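Local coordinates for THA8 RNA binding protein (PDB 4N2Q), which binds RNA as a pentatricopeptide-repeat protein made of paired helices, probably recognising particular sequences in messenger RNA, at the interface of chains A and B. Numbering follows the deposited sequence. Chains: chain A/B, THA8 RNA binding protein.

Contact 1: the interface of chains A and B. Residues chain A 169, 203-205; chain B 57, 64, 95-97.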
loop_
_atom_site.group_PDB
_atom_site.type_symbol
_atom_site.label_atom_id
_atom_site.label_comp_id
_atom_site.label_asym_id
_atom_site.label_seq_id
_atom_site.Cartn_x
_atom_site.Cartn_y
_atom_site.Cartn_z
ATOM N N TYR A 169 -8.449 -8.339 -3.518
ATOM C CA TYR A 169 -7.409 -8.945 -2.675
ATOM C C TYR A 169 -6.627 -10.011 -3.413
ATOM O O TYR A 169 -5.390 -9.997 -3.406
ATOM C CB TYR A 169 -7.991 -9.550 -1.420
ATOM C CG TYR A 169 -8.362 -8.535 -0.362
ATOM C CD1 TYR A 169 -7.736 -8.537 0.876
ATOM C CD2 TYR A 169 -9.341 -7.579 -0.592
ATOM C CE1 TYR A 169 -8.075 -7.617 1.857
ATOM C CE2 TYR A 169 -9.694 -6.660 0.394
ATOM C CZ TYR A 169 -9.050 -6.686 1.619
ATOM O OH TYR A 169 -9.363 -5.804 2.626
ATOM N N ASP A 203 -7.667 -0.376 -4.630
ATOM C CA ASP A 203 -7.448 0.572 -3.544
ATOM C C ASP A 203 -5.985 1.008 -3.437
ATOM O O ASP A 203 -5.126 0.593 -4.212
ATOM C CB ASP A 203 -7.920 -0.030 -2.215
ATOM C CG ASP A 203 -7.268 -1.367 -1.896
ATOM O OD1 ASP A 203 -6.414 -1.854 -2.681
ATOM O OD2 ASP A 203 -7.641 -1.963 -0.861
ATOM N N GLU A 204 -5.714 1.832 -2.438
ATOM C CA GLU A 204 -4.377 2.349 -2.214
ATOM C C GLU A 204 -3.350 1.220 -2.048
ATOM O O GLU A 204 -2.250 1.288 -2.576
ATOM C CB GLU A 204 -4.385 3.262 -0.986
ATOM C CG GLU A 204 -5.086 4.583 -1.235
ATOM C CD GLU A 204 -5.620 5.223 0.036
ATOM O OE1 GLU A 204 -6.525 4.622 0.647
ATOM O OE2 GLU A 204 -5.153 6.331 0.423
ATOM N N TYR A 205 -3.720 0.186 -1.318
ATOM C CA TYR A 205 -2.841 -0.950 -1.055
ATOM C C TYR A 205 -2.344 -1.512 -2.378
ATOM O O TYR A 205 -1.156 -1.708 -2.556
ATOM C CB TYR A 205 -3.647 -2.001 -0.272
ATOM C CG TYR A 205 -2.876 -3.186 0.297
ATOM C CD1 TYR A 205 -2.798 -3.384 1.670
ATOM C CD2 TYR A 205 -2.264 -4.118 -0.524
ATOM C CE1 TYR A 205 -2.089 -4.447 2.218
ATOM C CE2 TYR A 205 -1.574 -5.205 0.007
ATOM C CZ TYR A 205 -1.488 -5.361 1.387
ATOM O OH TYR A 205 -0.820 -6.435 1.950
ATOM N N LYS B 57 -11.519 -1.864 6.707
ATOM C CA LYS B 57 -11.258 -2.177 5.311
ATOM C C LYS B 57 -12.463 -2.855 4.654
ATOM O O LYS B 57 -12.976 -2.361 3.640
ATOM C CB LYS B 57 -9.994 -3.054 5.180
ATOM C CG LYS B 57 -8.728 -2.338 5.652
ATOM C CD LYS B 57 -7.438 -2.858 5.041
ATOM C CE LYS B 57 -7.203 -4.311 5.385
ATOM N NZ LYS B 57 -6.193 -4.896 4.464
ATOM N N ARG B 64 -16.396 2.465 -1.644
ATOM C CA ARG B 64 -15.155 3.250 -1.596
ATOM C C ARG B 64 -15.398 4.738 -1.333
ATOM O O ARG B 64 -14.472 5.449 -0.931
ATOM C CB ARG B 64 -14.376 3.101 -2.905
ATOM C CG ARG B 64 -14.156 1.672 -3.364
ATOM C CD ARG B 64 -13.033 0.973 -2.604
ATOM N NE ARG B 64 -12.754 -0.318 -3.239
ATOM C CZ ARG B 64 -11.912 -1.243 -2.789
ATOM N NH1 ARG B 64 -11.214 -1.056 -1.673
ATOM N NH2 ARG B 64 -11.771 -2.372 -3.464
ATOM N N GLN B 95 0.260 0.060 5.695
ATOM C CA GLN B 95 -0.301 -0.704 4.585
ATOM C C GLN B 95 -0.487 0.113 3.330
ATOM O O GLN B 95 -0.543 -0.440 2.242
ATOM C CB GLN B 95 -1.647 -1.306 4.977
ATOM C CG GLN B 95 -1.511 -2.551 5.828
ATOM C CD GLN B 95 -2.849 -3.059 6.265
ATOM O OE1 GLN B 95 -3.844 -3.024 5.494
ATOM N NE2 GLN B 95 -2.912 -3.507 7.525
ATOM N N GLY B 96 -0.615 1.424 3.480
ATOM C CA GLY B 96 -0.772 2.311 2.325
ATOM C C GLY B 96 -2.154 2.918 2.216
ATOM O O GLY B 96 -2.414 3.707 1.305
ATOM N N HIS B 97 -3.051 2.566 3.137
ATOM C CA HIS B 97 -4.399 3.120 3.122
ATOM C C HIS B 97 -4.413 4.501 3.761
ATOM O O HIS B 97 -4.978 4.714 4.844
ATOM C CB HIS B 97 -5.371 2.185 3.838
ATOM C CG HIS B 97 -5.558 0.863 3.153
ATOM N ND1 HIS B 97 -6.324 0.725 2.017
ATOM C CD2 HIS B 97 -5.107 -0.383 3.457
ATOM C CE1 HIS B 97 -6.330 -0.544 1.643
ATOM N NE2 HIS B 97 -5.595 -1.235 2.495
#
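A:Tyr205, in the first turn of helix 204-216, packs against the imidazole of B:His97, its CB lying 3.6 Å from B:His97 CE1. This patch joins two copies of the protein, the helix start meeting the 96-97 loop of chain B, perhaps for self-association. The CG of A:Tyr205 is anti to the backbone N (chi1 -171°), which carries the phenol past the imidazole toward B:Gln95 at the end of helix 82-95. There the ring carbon CD1 of A:Tyr205 lies 4.1 Å from B:Gln95 CB, and the amide oxygen OE1 of B:Gln95 lies in plane at the edge of the phenol ring. The same amide oxygen accepts a hydrogen bond from the ammonium NZ of B:Lys57 at 3.2 Å, the donor tilted 28° from the carbonyl plane; this bond within chain B should steady the amide beside the tyrosine. Next to this centre, the side chain of A:Glu204 passes the turn B:Gly96-B:His97, its CD 3.9 Å from B:His97 CA. Toward the rim, the carboxylate oxygen OD2 of A:Asp203 sits in plane at the imidazole edge of B:His97, 3.2 Å from CE1. On its other flank OD2 forms a loose salt bridge with the guanidinium NH1 of B:Arg64 at 3.8 Å, the two planar groups turned 63° apart. Also at the rim, the phenol oxygen OH of A:Tyr169 ends 3.8 Å from B:Lys57 NZ.

Contact 2: the interface of chains A and B. Residues chain A 204, 208, 230, 234; chain B 96, 98-99, 127-129, 132.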
loop_
_atom_site.group_PDB
_atom_site.type_symbol
_atom_site.label_atom_id
_atom_site.label_comp_id
_atom_site.label_asym_id
_atom_site.label_seq_id
_atom_site.Cartn_x
_atom_site.Cartn_y
_atom_site.Cartn_z
ATOM N N GLU A 204 -5.714 1.832 -2.438
ATOM C CA GLU A 204 -4.377 2.349 -2.214
ATOM C C GLU A 204 -3.350 1.220 -2.048
ATOM O O GLU A 204 -2.250 1.288 -2.576
ATOM C CB GLU A 204 -4.385 3.262 -0.986
ATOM C CG GLU A 204 -5.086 4.583 -1.235
ATOM C CD GLU A 204 -5.620 5.223 0.036
ATOM O OE1 GLU A 204 -6.525 4.622 0.647
ATOM O OE2 GLU A 204 -5.153 6.331 0.423
ATOM N N ARG A 208 0.125 1.087 -4.161
ATOM C CA ARG A 208 1.434 1.077 -3.467
ATOM C C ARG A 208 2.252 -0.152 -3.785
ATOM O O ARG A 208 3.466 -0.089 -3.974
ATOM C CB ARG A 208 1.262 1.202 -1.944
ATOM C CG ARG A 208 0.442 2.435 -1.536
ATOM C CD ARG A 208 0.966 3.746 -2.127
ATOM N NE ARG A 208 1.763 4.480 -1.156
ATOM C CZ ARG A 208 1.248 5.247 -0.199
ATOM N NH1 ARG A 208 -0.076 5.391 -0.094
ATOM N NH2 ARG A 208 2.059 5.878 0.645
ATOM N N LEU A 230 -2.861 6.387 -9.079
ATOM C CA LEU A 230 -3.077 6.596 -7.669
ATOM C C LEU A 230 -3.478 8.040 -7.393
ATOM O O LEU A 230 -4.374 8.308 -6.582
ATOM C CB LEU A 230 -1.809 6.224 -6.877
ATOM C CG LEU A 230 -1.809 6.570 -5.381
ATOM C CD1 LEU A 230 -2.893 5.841 -4.612
ATOM C CD2 LEU A 230 -0.461 6.215 -4.793
ATOM N N GLU A 234 -6.763 9.269 -5.506
ATOM C CA GLU A 234 -6.716 10.171 -4.360
ATOM C C GLU A 234 -7.536 11.429 -4.604
ATOM O O GLU A 234 -8.229 11.921 -3.724
ATOM C CB GLU A 234 -5.261 10.542 -4.031
ATOM C CG GLU A 234 -4.406 9.393 -3.512
ATOM C CD GLU A 234 -4.843 8.862 -2.144
ATOM O OE1 GLU A 234 -5.850 9.352 -1.590
ATOM O OE2 GLU A 234 -4.166 7.958 -1.608
ATOM N N GLY B 96 -0.615 1.424 3.480
ATOM C CA GLY B 96 -0.772 2.311 2.325
ATOM C C GLY B 96 -2.154 2.918 2.216
ATOM O O GLY B 96 -2.414 3.707 1.305
ATOM N N TRP B 98 -3.798 5.450 3.071
ATOM C CA TRP B 98 -3.612 6.803 3.623
ATOM C C TRP B 98 -4.950 7.508 3.884
ATOM O O TRP B 98 -5.163 8.081 4.955
ATOM C CB TRP B 98 -2.754 7.620 2.659
ATOM C CG TRP B 98 -2.026 8.754 3.297
ATOM C CD1 TRP B 98 -1.015 8.656 4.207
ATOM C CD2 TRP B 98 -2.207 10.158 3.049
ATOM N NE1 TRP B 98 -0.578 9.905 4.563
ATOM C CE2 TRP B 98 -1.286 10.847 3.867
ATOM C CE3 TRP B 98 -3.076 10.905 2.236
ATOM C CZ2 TRP B 98 -1.211 12.251 3.900
ATOM C CZ3 TRP B 98 -3.002 12.307 2.278
ATOM C CH2 TRP B 98 -2.083 12.955 3.102
ATOM N N SER B 99 -5.851 7.456 2.907
ATOM C CA SER B 99 -7.176 8.064 3.059
ATOM C C SER B 99 -7.902 7.512 4.269
ATOM O O SER B 99 -8.664 8.216 4.913
ATOM C CB SER B 99 -8.053 7.865 1.805
ATOM O OG SER B 99 -8.568 6.544 1.706
ATOM N N SER B 127 4.099 8.955 5.337
ATOM C CA SER B 127 3.345 7.913 4.675
ATOM C C SER B 127 2.543 8.408 3.482
ATOM O O SER B 127 1.978 7.605 2.760
ATOM C CB SER B 127 2.416 7.238 5.682
ATOM O OG SER B 127 1.582 8.172 6.352
ATOM N N SER B 128 2.473 9.719 3.277
ATOM C CA SER B 128 1.720 10.295 2.123
ATOM C C SER B 128 2.333 9.901 0.778
ATOM O O SER B 128 3.553 9.822 0.673
ATOM C CB SER B 128 1.700 11.826 2.211
ATOM O OG SER B 128 3.005 12.344 1.967
ATOM N N PRO B 129 1.496 9.650 -0.247
ATOM C CA PRO B 129 1.976 9.244 -1.592
ATOM C C PRO B 129 2.784 10.342 -2.310
ATOM O O PRO B 129 2.353 11.496 -2.392
ATOM C CB PRO B 129 0.688 8.938 -2.377
ATOM C CG PRO B 129 -0.446 8.987 -1.409
ATOM C CD PRO B 129 0.029 9.622 -0.127
ATOM N N ASP B 132 1.785 13.307 -5.968
ATOM C CA ASP B 132 0.340 13.216 -5.804
ATOM C C ASP B 132 -0.223 14.590 -5.424
ATOM O O ASP B 132 -0.328 14.916 -4.234
ATOM C CB ASP B 132 0.025 12.209 -4.681
ATOM C CG ASP B 132 -1.133 11.329 -4.993
ATOM O OD1 ASP B 132 -0.871 10.178 -5.474
ATOM O OD2 ASP B 132 -2.284 11.792 -4.763
#
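The carboxylate of A:Glu204 meets B:Ser99 at the start of helix 98-110 through two hydrogen bonds. The backbone N of B:Ser99 gives a nearly straight one to OE2 (2.8 Å, 174° at H), which accepts it with its syn lone pair, while the hydroxyl OG reaches OE1 at 3.0 Å from above the carboxylate plane. The chain extended beyond CG brings both oxygens to the helix end, which could ease negative charge where the carboxylate of A:Glu234 also comes near. An alanine here would probably leave the amide and hydroxyl of B:Ser99 without their partner and the helix start without its cap. A second polar link comes from A:Arg208, whose guanidinium NH2 donates to the backbone O of B:Ser127 at 2.7 Å; the acceptor lies in the guanidinium plane, reached because the chain bends at chi2 and chi3 (-53° and -100°). Apolar packing lies beside it: B:Pro129 CA stands over one guanidinium face, toward its rim, CB lies 3.8 Å from A:Leu230 CD2, and within chain B CD sits over the rim of the B:Trp98 indole. Among the charged groups, B:Asp132 crosses A:Glu234 at about a right angle, its OD2 beside the methylene CG (3.4 Å), and OE2 of A:Glu234 stays 5.3 Å from OD2 of B:Asp132, probably mildly repulsive. Together these groups fasten the last two helices of chain A to chain B, possibly supporting self-association.

Contact 1 and contact 2 are neighbouring patches of one interface, their C-alpha centres about 9 Å apart. A:Glu204 and B:Gly96 belong to both, and helix 204-216 of chain A runs through the two. On chain B, the short connection between helices 82-95 and 98-110 serves both, B:Gly96 being common to them; helix 220-237 of chain A joins only in contact 2. The C-terminal part of chain A meets the N-terminal half of chain B, and the interface is not an exact two-fold. This pairing may contribute to self-association, but it need not be the form that binds RNA.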